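Local coordinates for alkaline phosphatase D (Bacillus subtilis, PDB 2YEQ), which hydrolyses phosphate esters as a phosphodiesterase and alkaline phosphatase whose active site holds iron and calcium, at residues 9-14 against 185-190; 49-52 against 58-61; 213-216 against 222-225; 263-266 against 272-275; 459-462 against 466-469. One frame throughout, in Å; residues are numbered along the deposited sequence.

Contact 1. Residues 9-14 against 185-190; sequences FTLGVA and RHAQYR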
# COMPACT_ATOMS: atom_id res chain seq x y z
N PHE A 9 20.80 -13.01 5.54
CA PHE A 9 19.89 -11.86 5.53
C PHE A 9 19.68 -11.34 4.10
O PHE A 9 19.85 -10.16 3.83
CB PHE A 9 20.42 -10.74 6.44
CG PHE A 9 20.61 -11.16 7.89
CD1 PHE A 9 19.51 -11.30 8.73
CD2 PHE A 9 21.87 -11.37 8.40
CE1 PHE A 9 19.67 -11.66 10.04
CE2 PHE A 9 22.04 -11.74 9.75
CZ PHE A 9 20.95 -11.86 10.57
N THR A 10 19.30 -12.24 3.20
CA THR A 10 19.15 -11.94 1.78
C THR A 10 17.94 -11.03 1.52
O THR A 10 17.83 -10.46 0.44
CB THR A 10 18.91 -13.26 1.00
OG1 THR A 10 17.79 -13.95 1.60
CG2 THR A 10 20.19 -14.18 1.05
N LEU A 11 17.02 -10.95 2.47
CA LEU A 11 15.82 -10.09 2.33
C LEU A 11 15.96 -8.82 3.14
O LEU A 11 14.99 -8.06 3.30
CB LEU A 11 14.57 -10.84 2.77
CG LEU A 11 14.39 -12.17 2.03
CD1 LEU A 11 13.05 -12.77 2.39
CD2 LEU A 11 14.53 -12.02 0.53
N GLY A 12 17.17 -8.59 3.66
CA GLY A 12 17.46 -7.39 4.43
C GLY A 12 16.75 -7.32 5.75
O GLY A 12 16.49 -8.34 6.42
N VAL A 13 16.44 -6.09 6.15
CA VAL A 13 15.78 -5.81 7.40
C VAL A 13 14.65 -4.80 7.17
O VAL A 13 14.53 -4.22 6.09
CB VAL A 13 16.78 -5.26 8.46
CG1 VAL A 13 17.95 -6.27 8.72
CG2 VAL A 13 17.33 -3.85 8.05
N ALA A 14 13.82 -4.63 8.18
CA ALA A 14 12.69 -3.70 8.08
C ALA A 14 12.27 -3.31 9.46
O ALA A 14 12.60 -3.98 10.45
CB ALA A 14 11.49 -4.33 7.29
N ARG A 185 7.32 -16.17 -3.38
CA ARG A 185 7.01 -14.96 -4.13
C ARG A 185 7.38 -13.71 -3.30
O ARG A 185 7.95 -12.77 -3.86
CB ARG A 185 5.53 -14.91 -4.49
CG ARG A 185 5.11 -13.71 -5.31
CD ARG A 185 5.78 -13.66 -6.65
NE ARG A 185 5.75 -14.90 -7.44
CZ ARG A 185 4.84 -15.24 -8.34
NH1 ARG A 185 3.78 -14.46 -8.57
NH2 ARG A 185 5.00 -16.38 -9.04
N HIS A 186 7.05 -13.69 -2.01
CA HIS A 186 7.52 -12.59 -1.13
C HIS A 186 9.05 -12.45 -1.16
O HIS A 186 9.57 -11.35 -1.24
CB HIS A 186 7.06 -12.71 0.32
CG HIS A 186 5.68 -12.19 0.57
ND1 HIS A 186 5.30 -10.98 1.10
CD2 HIS A 186 4.54 -12.78 0.26
CE1 HIS A 186 3.97 -10.92 1.14
NE2 HIS A 186 3.49 -11.99 0.59
N ALA A 187 9.75 -13.58 -1.15
CA ALA A 187 11.20 -13.56 -1.23
C ALA A 187 11.69 -13.01 -2.57
O ALA A 187 12.69 -12.28 -2.59
CB ALA A 187 11.76 -14.97 -0.98
N GLN A 188 11.02 -13.33 -3.68
CA GLN A 188 11.44 -12.81 -4.97
C GLN A 188 11.40 -11.28 -4.98
O GLN A 188 12.34 -10.64 -5.44
CB GLN A 188 10.57 -13.31 -6.12
CG GLN A 188 10.90 -12.66 -7.45
CD GLN A 188 10.12 -13.23 -8.62
OE1 GLN A 188 8.91 -13.44 -8.52
NE2 GLN A 188 10.81 -13.46 -9.75
N TYR A 189 10.28 -10.72 -4.53
CA TYR A 189 10.06 -9.27 -4.51
C TYR A 189 11.00 -8.58 -3.53
O TYR A 189 11.63 -7.59 -3.87
CB TYR A 189 8.58 -8.94 -4.14
CG TYR A 189 7.63 -9.01 -5.33
CD1 TYR A 189 7.51 -10.17 -6.08
CD2 TYR A 189 6.82 -7.94 -5.66
CE1 TYR A 189 6.64 -10.25 -7.15
CE2 TYR A 189 5.96 -7.99 -6.74
CZ TYR A 189 5.84 -9.16 -7.46
OH TYR A 189 5.00 -9.22 -8.55
N ARG A 190 11.10 -9.13 -2.32
CA ARG A 190 11.86 -8.53 -1.23
C ARG A 190 13.39 -8.65 -1.43
O ARG A 190 14.15 -7.97 -0.74
CB ARG A 190 11.41 -9.17 0.08
CG ARG A 190 11.91 -8.53 1.36
CD ARG A 190 11.51 -7.06 1.41
NE ARG A 190 11.15 -6.54 2.71
CZ ARG A 190 10.18 -6.97 3.53
NH1 ARG A 190 9.44 -8.04 3.26
NH2 ARG A 190 9.99 -6.36 4.69
O HOH W 1 13.74 -5.63 3.83
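With chi1 at -170°, R190 throws CG away from its own backbone N and towards L11, and bends about the CB-CG and CG-CD bonds bring the guanidinium to A14. L11 comes to meet it with CG set beside the backbone N (chi1 -55°), which sends its two methyl groups to the last turn of helix 179-190. There CD2 of L11 rests against the carbonyl O of A187 at 3.6 Å, while CD1 lies near the methyl group of A187. Closer to the backbones, CB of L11 packs on CG of R190 at 3.8 Å. At the far end A14 CB sits at the edge of the guanidinium, near its plane, 3.6 Å from R190 NH2. One water joins the two sides: it accepts from R190 NE at 3.0 Å and donates to L11 O and to V13 O, both at 2.8 Å. R190 NH1 meanwhile binds the carbonyl of H245. A leucine in place of R190 would probably leave this water without its donor and the H245 carbonyl without its partner. The type I turn from F9 to G12 and the start of strand 13-16 are thus joined to a helix of the phosphatase domain by aliphatic packing and a water bridge, and the arginine, giving to the H245 carbonyl directly and to those of L11 and V13 through the water, probably offsets part of the cost of burying its charge.

Contact 2. Residues 49-52 against 58-61; sequences EVAK and KIVR. With PE5 (3,6,9,12,15,18,21,24-octaoxahexacosan-1-ol), chain X.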
# COMPACT_ATOMS: atom_id res chain seq x y z
N GLU A 49 19.78 -5.64 18.45
CA GLU A 49 20.20 -4.46 19.19
C GLU A 49 19.59 -3.20 18.57
O GLU A 49 19.50 -3.07 17.34
CB GLU A 49 21.73 -4.31 19.15
CG GLU A 49 22.50 -5.38 19.89
CD GLU A 49 24.01 -5.24 19.70
OE1 GLU A 49 24.48 -4.68 18.67
OE2 GLU A 49 24.74 -5.70 20.61
N VAL A 50 19.22 -2.27 19.44
CA VAL A 50 18.76 -0.96 19.07
C VAL A 50 19.68 0.08 19.74
O VAL A 50 19.93 0.02 20.95
CB VAL A 50 17.31 -0.72 19.55
CG1 VAL A 50 16.85 0.69 19.19
CG2 VAL A 50 16.37 -1.79 18.95
N ALA A 51 20.17 1.01 18.95
CA ALA A 51 21.12 2.01 19.41
C ALA A 51 20.68 3.42 19.01
O ALA A 51 19.89 3.61 18.06
CB ALA A 51 22.53 1.71 18.85
N LYS A 52 21.25 4.41 19.69
CA LYS A 52 21.03 5.81 19.30
C LYS A 52 21.91 6.23 18.14
O LYS A 52 21.66 7.26 17.51
CB LYS A 52 21.27 6.73 20.49
CG LYS A 52 20.40 6.39 21.69
CD LYS A 52 20.32 7.53 22.71
CE LYS A 52 21.10 7.25 23.98
NZ LYS A 52 20.55 7.97 25.18
N LYS A 58 26.04 3.30 21.52
CA LYS A 58 25.02 3.73 22.48
C LYS A 58 23.77 2.85 22.40
O LYS A 58 22.70 3.32 22.02
CB LYS A 58 24.65 5.19 22.24
CG LYS A 58 25.80 6.17 22.45
CD LYS A 58 25.48 7.55 21.90
CE LYS A 58 26.73 8.41 21.73
NZ LYS A 58 26.52 9.47 20.69
N ILE A 59 23.92 1.60 22.82
CA ILE A 59 22.84 0.62 22.72
C ILE A 59 21.83 0.90 23.81
O ILE A 59 22.21 1.04 24.96
CB ILE A 59 23.41 -0.81 22.82
CG1 ILE A 59 24.17 -1.14 21.53
CG2 ILE A 59 22.31 -1.83 23.08
CD1 ILE A 59 25.12 -2.33 21.64
N VAL A 60 20.54 0.98 23.45
CA VAL A 60 19.46 1.20 24.44
C VAL A 60 18.62 -0.02 24.73
O VAL A 60 17.93 -0.05 25.72
CB VAL A 60 18.50 2.33 24.00
CG1 VAL A 60 19.27 3.63 23.86
CG2 VAL A 60 17.79 1.97 22.68
N ARG A 61 18.66 -1.02 23.86
CA ARG A 61 17.76 -2.16 23.99
C ARG A 61 18.36 -3.29 23.19
O ARG A 61 18.88 -3.06 22.10
CB ARG A 61 16.37 -1.80 23.44
CG ARG A 61 15.25 -2.64 23.96
CD ARG A 61 14.88 -2.27 25.39
NE ARG A 61 13.75 -3.06 25.86
CZ ARG A 61 13.81 -4.35 26.22
NH1 ARG A 61 14.96 -5.02 26.18
NH2 ARG A 61 12.72 -4.96 26.64
O1 PE5 X . 18.85 6.82 27.60
C1 PE5 X . 18.96 5.41 27.35
C2 PE5 X . 20.38 4.91 27.62
O2 PE5 X . 21.28 5.39 26.61
C3 PE5 X . 22.50 4.64 26.49
C4 PE5 X . 23.49 5.43 25.66
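K52 and V60 meet at about a right angle at the turn end of the beta hairpin formed by strands 44-51 and 59-67. Along the K52 side chain, CB lies 4.1 Å from CB of K58, and CG touches CG1 of V60 at 3.7 Å. CD passes the same methyl group at longer range. The chain bends at chi3 (-108°), bringing CE against the bound polyether and NZ to two of its oxygens, O2 at 3.0 Å and O1 at 3.2 Å. K52 N donates to K58 O. The other methyl group of V60, CG2, packs on CG1 of V50. On the face that carries A51 and I59, CD1 of I59 reaches the carboxylate of E49, 3.5 Å from OE2, while E49 OE1 makes a salt bridge with R91 of strand 87-94. The backbone forms a classic beta bulge, in which V60 and R61 both stand opposite V50. V50 O takes a bond from V60 N at 2.7 Å, in the carbonyl plane, and a weak one from R61 N; V50 N donates to R61 O. One carbonyl therefore serves two successive amides where the register slips by a residue. The lysine's charged end lies among ether oxygens of a molecule that probably came from the crystallisation, so its bonds there say little about the enzyme, whereas the bulge and its methyl contacts belong to the hairpin.

Contact 3. Residues 213-216 against 222-225; sequences VENN and PEKG. With CA (calcium ion), chain B; NA (sodium ion), chain C; PE5 (3,6,9,12,15,18,21,24-octaoxahexacosan-1-ol), chain D.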
# COMPACT_ATOMS: atom_id res chain seq x y z
N VAL A 213 -3.18 -11.79 -2.29
CA VAL A 213 -3.83 -13.12 -2.38
C VAL A 213 -4.12 -13.47 -3.81
O VAL A 213 -3.46 -14.34 -4.38
CB VAL A 213 -5.10 -13.22 -1.53
CG1 VAL A 213 -5.55 -14.74 -1.46
CG2 VAL A 213 -4.89 -12.63 -0.14
N GLU A 214 -5.10 -12.80 -4.40
CA GLU A 214 -5.45 -13.04 -5.79
C GLU A 214 -6.27 -11.88 -6.29
O GLU A 214 -7.05 -11.30 -5.52
CB GLU A 214 -6.26 -14.36 -5.98
CG GLU A 214 -6.50 -14.66 -7.49
CD GLU A 214 -7.42 -15.89 -7.81
OE1 GLU A 214 -8.37 -16.11 -7.04
OE2 GLU A 214 -7.17 -16.57 -8.86
N ASN A 215 -6.14 -11.57 -7.57
CA ASN A 215 -6.88 -10.47 -8.19
C ASN A 215 -8.38 -10.41 -7.85
O ASN A 215 -9.12 -11.40 -8.04
CB ASN A 215 -6.77 -10.53 -9.72
CG ASN A 215 -7.28 -9.26 -10.39
OD1 ASN A 215 -6.83 -8.15 -10.06
ND2 ASN A 215 -8.21 -9.41 -11.34
N ASN A 216 -8.80 -9.23 -7.38
CA ASN A 216 -10.20 -8.87 -7.15
C ASN A 216 -10.98 -9.81 -6.25
O ASN A 216 -12.20 -9.96 -6.41
CB ASN A 216 -10.94 -8.68 -8.47
CG ASN A 216 -10.61 -7.32 -9.15
OD1 ASN A 216 -9.48 -6.88 -9.12
ND2 ASN A 216 -11.61 -6.68 -9.78
N PRO A 222 -13.40 -15.62 -4.50
CA PRO A 222 -12.43 -15.30 -5.56
C PRO A 222 -13.11 -14.85 -6.82
O PRO A 222 -14.31 -15.05 -7.01
CB PRO A 222 -11.71 -16.65 -5.80
CG PRO A 222 -12.81 -17.67 -5.56
CD PRO A 222 -13.63 -17.08 -4.40
N GLU A 223 -12.32 -14.25 -7.70
CA GLU A 223 -12.78 -13.79 -8.98
C GLU A 223 -13.14 -14.96 -9.93
O GLU A 223 -12.69 -16.10 -9.74
CB GLU A 223 -11.70 -12.93 -9.65
CG GLU A 223 -10.41 -13.65 -10.04
CD GLU A 223 -9.50 -12.82 -10.97
OE1 GLU A 223 -9.96 -11.73 -11.40
OE2 GLU A 223 -8.35 -13.26 -11.26
N LYS A 224 -13.92 -14.63 -10.95
CA LYS A 224 -14.17 -15.50 -12.10
C LYS A 224 -14.82 -16.84 -11.73
O LYS A 224 -14.49 -17.87 -12.32
CB LYS A 224 -12.87 -15.73 -12.87
CG LYS A 224 -12.18 -14.44 -13.34
CD LYS A 224 -12.76 -13.95 -14.62
CE LYS A 224 -11.99 -12.76 -15.18
NZ LYS A 224 -12.71 -11.47 -14.93
N GLY A 225 -15.69 -16.83 -10.73
CA GLY A 225 -16.44 -18.03 -10.32
C GLY A 225 -15.58 -19.20 -9.89
O GLY A 225 -15.96 -20.36 -10.07
CA CA B . -7.28 -6.04 -9.10
NA NA C . -5.84 -16.68 -10.75
C48 PE5 D . -14.88 -11.75 -11.38
C50 PE5 D . -15.99 -11.84 -12.43
O1 PE5 D . -17.22 -12.33 -11.85
C1 PE5 D . -17.51 -13.69 -12.18
O HOH W 2 -9.78 -13.69 -6.59
O HOH W 3 -7.75 -15.75 -11.60
O HOH W 4 -6.73 -18.70 -10.78
O HOH W 5 -5.01 -14.59 -10.73
O HOH W 6 -7.39 -5.13 -11.13
O HOH W 7 -8.28 -4.16 -8.08
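N215 ND2 gives E223 OE1 the direct hydrogen bond, 2.9 Å long, within the loop between strand 203-206 and helix 228-245. It meets the oxygen from above the carboxylate plane, and the amide and carboxylate planes stand 72° apart. Among water-mediated bonds, one water accepts from the backbone N of E223 and donates to E214 OE1 and N215 O, each at 2.8 Å; another donates to E223 OE2 at 2.6 Å and also binds sodium. Of the metal bonds, E214 OE2 to sodium is 2.3 Å, in a site shared with E175 and Q517, while N215 OD1 and N216 OD1 both bind a calcium ion at 2.4 Å with D210, which also binds the second calcium, shared with D151, D209 and D380; N216 ND2 bonds to D289. Van der Waals contact is slight: P222 CB lies 3.6 Å from E214 OE1. The two branches of the N215 amide divide their work: OD1 faces the calcium and ND2 the glutamate, so E223 acts from the second shell to fix the rotation of a metal ligand. The carboxylates of E214 and E223 come within 4.3 Å, OE2 to OE2, and the sodium with its water probably eases their repulsion.

Contact 4. Residues 263-266 against 272-275; sequences RHFT and SFNV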
# COMPACT_ATOMS: atom_id res chain seq x y z
N ARG A 263 -5.97 -0.86 11.65
CA ARG A 263 -5.43 -0.34 12.88
C ARG A 263 -5.30 1.19 12.82
O ARG A 263 -5.42 1.80 11.77
CB ARG A 263 -4.07 -0.96 13.20
CG ARG A 263 -3.03 -0.83 12.09
CD ARG A 263 -2.00 -1.97 12.18
NE ARG A 263 -0.81 -1.82 11.33
CZ ARG A 263 -0.75 -1.96 10.01
NH1 ARG A 263 -1.82 -2.28 9.28
NH2 ARG A 263 0.41 -1.83 9.42
N HIS A 264 -5.09 1.77 13.99
CA HIS A 264 -5.10 3.22 14.13
C HIS A 264 -3.92 3.72 14.96
O HIS A 264 -3.49 3.09 15.90
CB HIS A 264 -6.43 3.67 14.74
CG HIS A 264 -6.42 5.08 15.24
ND1 HIS A 264 -6.00 5.42 16.51
CD2 HIS A 264 -6.76 6.24 14.62
CE1 HIS A 264 -6.09 6.73 16.66
NE2 HIS A 264 -6.54 7.26 15.53
N PHE A 265 -3.41 4.90 14.61
CA PHE A 265 -2.44 5.59 15.44
C PHE A 265 -2.47 7.10 15.16
O PHE A 265 -2.95 7.53 14.11
CB PHE A 265 -1.03 5.03 15.22
CG PHE A 265 -0.48 5.31 13.86
CD1 PHE A 265 -0.82 4.51 12.78
CD2 PHE A 265 0.40 6.37 13.65
CE1 PHE A 265 -0.32 4.76 11.52
CE2 PHE A 265 0.90 6.62 12.40
CZ PHE A 265 0.54 5.83 11.32
N THR A 266 -1.96 7.89 16.09
CA THR A 266 -1.91 9.34 15.92
C THR A 266 -0.46 9.79 15.90
O THR A 266 0.39 9.21 16.57
CB THR A 266 -2.63 10.08 17.07
OG1 THR A 266 -1.96 9.79 18.30
CG2 THR A 266 -4.09 9.64 17.17
N SER A 272 -4.36 11.91 12.78
CA SER A 272 -4.90 10.63 13.22
C SER A 272 -5.04 9.74 11.98
O SER A 272 -5.70 10.13 11.01
CB SER A 272 -6.26 10.86 13.90
OG SER A 272 -6.96 9.65 14.14
N PHE A 273 -4.38 8.58 11.99
CA PHE A 273 -4.30 7.71 10.81
C PHE A 273 -5.13 6.46 11.04
O PHE A 273 -4.91 5.75 12.01
CB PHE A 273 -2.86 7.30 10.56
CG PHE A 273 -2.00 8.39 10.01
CD1 PHE A 273 -1.96 8.64 8.67
CD2 PHE A 273 -1.23 9.19 10.86
CE1 PHE A 273 -1.17 9.65 8.14
CE2 PHE A 273 -0.43 10.21 10.34
CZ PHE A 273 -0.41 10.44 8.98
N ASN A 274 -6.10 6.24 10.17
CA ASN A 274 -6.92 5.04 10.17
C ASN A 274 -6.49 4.21 8.98
O ASN A 274 -6.78 4.57 7.85
CB ASN A 274 -8.40 5.42 10.03
CG ASN A 274 -8.85 6.36 11.15
OD1 ASN A 274 -9.09 5.93 12.28
ND2 ASN A 274 -8.86 7.66 10.86
N VAL A 275 -5.78 3.13 9.26
CA VAL A 275 -5.30 2.22 8.24
C VAL A 275 -6.39 1.13 8.03
O VAL A 275 -6.66 0.35 8.94
CB VAL A 275 -3.95 1.57 8.66
CG1 VAL A 275 -3.44 0.66 7.60
CG2 VAL A 275 -2.89 2.68 8.97
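The side-chain hydrogen bond of this contact joins H264 NE2 and S272 OG, 2.8 Å apart, with the hydroxyl oxygen at the edge of the imidazole and in its plane. The pair spans an antiparallel beta hairpin, strands 263-267 and 271-275, at the border of a mixed seven-stranded sheet in the phosphatase domain. H264 extends CG opposite its backbone N (chi1 166°), which carries the ring diagonally across the hairpin to S272. N274, the residue directly across from H264, lies alongside it, and its OD1 is bonded to N317 of helix 308-320. R263 with V275 and F265 with F273 form the hydrogen-bonded pairs, each closed by two backbone bonds. Their side chains occupy the other face, towards strand 203-206 of the larger sheet. There R263 reaches past V275, and its guanidinium forms a salt bridge with D17 and donates to the carbonyls of L261 and V206. The two phenylalanine rings are nearly parallel, at 17°, but slid apart, centroids 5.1 Å apart, and barely overlap. CB of F273 lies over one face of the F265 ring, toward its rim, a CH-pi contact 3.9 Å from the centroid, while V275 CG2 meets the ring's edge at CE1, 4.2 Å away.

Contact 5. Residues 459-462 against 466-469; sequences MPFV and GAAI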
# COMPACT_ATOMS: atom_id res chain seq x y z
N MET A 459 8.75 9.12 -12.58
CA MET A 459 9.86 8.82 -13.48
C MET A 459 9.32 8.58 -14.87
O MET A 459 8.20 8.09 -15.02
CB MET A 459 10.59 7.55 -13.02
CG MET A 459 11.13 7.60 -11.62
SD MET A 459 11.65 5.97 -10.99
CE MET A 459 10.07 5.08 -11.04
N PRO A 460 10.12 8.87 -15.91
CA PRO A 460 9.67 8.62 -17.26
C PRO A 460 9.54 7.13 -17.64
O PRO A 460 8.79 6.82 -18.56
CB PRO A 460 10.76 9.28 -18.12
CG PRO A 460 11.94 9.39 -17.22
CD PRO A 460 11.37 9.65 -15.89
N PHE A 461 10.27 6.23 -16.98
CA PHE A 461 10.29 4.81 -17.38
C PHE A 461 10.76 3.92 -16.23
O PHE A 461 11.40 4.40 -15.31
CB PHE A 461 11.15 4.57 -18.64
CG PHE A 461 12.61 5.00 -18.49
CD1 PHE A 461 13.53 4.18 -17.84
CD2 PHE A 461 13.04 6.23 -18.97
CE1 PHE A 461 14.87 4.57 -17.67
CE2 PHE A 461 14.38 6.64 -18.81
CZ PHE A 461 15.29 5.79 -18.16
N VAL A 462 10.37 2.65 -16.30
CA VAL A 462 10.80 1.62 -15.35
C VAL A 462 11.29 0.35 -16.09
O VAL A 462 11.79 -0.57 -15.44
CB VAL A 462 9.66 1.23 -14.34
CG1 VAL A 462 9.31 2.39 -13.44
CG2 VAL A 462 8.40 0.71 -15.05
N GLY A 466 17.44 3.09 -13.72
CA GLY A 466 18.16 4.37 -13.69
C GLY A 466 17.45 5.64 -14.14
O GLY A 466 18.11 6.65 -14.38
N ALA A 467 16.12 5.61 -14.26
CA ALA A 467 15.36 6.84 -14.50
C ALA A 467 15.52 7.85 -13.36
O ALA A 467 15.59 7.50 -12.20
CB ALA A 467 13.85 6.55 -14.73
N ALA A 468 15.56 9.12 -13.74
CA ALA A 468 15.59 10.22 -12.79
C ALA A 468 14.16 10.42 -12.24
O ALA A 468 13.20 10.09 -12.92
CB ALA A 468 16.08 11.52 -13.50
N ILE A 469 14.03 10.94 -11.03
CA ILE A 469 12.72 11.25 -10.45
C ILE A 469 12.51 12.78 -10.41
O ILE A 469 13.46 13.53 -10.28
CB ILE A 469 12.59 10.64 -9.05
CG1 ILE A 469 11.11 10.52 -8.65
CG2 ILE A 469 13.38 11.44 -8.01
CD1 ILE A 469 10.86 9.46 -7.59
O HOH W 8 13.98 3.39 -14.15
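The methyl group of A467 is the bump in this contact, and the hollow that takes it is built by M459, P460 and F461. F461 supplies one wall: CB of A467 sits over a face of its ring, 3.8 Å from the centroid and only 14° off the normal, a CH-pi contact. The ring is turned there by a chi1 of 59°, which places it between its own backbone N and carbonyl carbon and folds it towards the 466-469 segment. The carbonyl O of F461 borders the same methyl group, at 3.3 Å. M459 CB closes in at 3.8 Å from A467 CB, and P460 adds its CD at 4.1 Å. A second fit follows along the chain. The carbonyl O of A468 nestles between M459 CG and P460 CD, 3.5 Å from each, and beyond it CG of M459 packs against CG1 of I469. M459 also touches helix 133-138 at T133, A134 and H137, and H137 bonds to the carbonyl of A467. With a serine at F461, the A467 methyl group would probably lose the wall that covers it, opening a gap beside A467 within the loop. A single water spans the segments, donating to F461 O and accepting from A467 N at 3.1 Å. The loop between strands 451-459 and 470-477 is thus closed mainly by carbon contacts, with one water satisfying a backbone amide and carbonyl that do not bond directly.

Along the chain, contact 2 is nested inside the long loop closed by contact 1, and contacts 3, 4 and 5 follow in series. Contact 1 joins the N-terminal domain to the phosphatase domain, while contact 2 lies wholly in the former, in a four-stranded sheet, about 45 Å from contact 3 between centres. Contacts 3 and 4 both fall in the phosphatase domain, about 28 Å apart between centres, at the metal-binding loop and on a seven-stranded sheet. Contact 5 connects neighbouring strands of the ten-stranded sheet that also holds strand 13-16 of contact 1. None touch; of the five, contact 3 alone contains metal ligands, and the others are packing within or between sheets and domains.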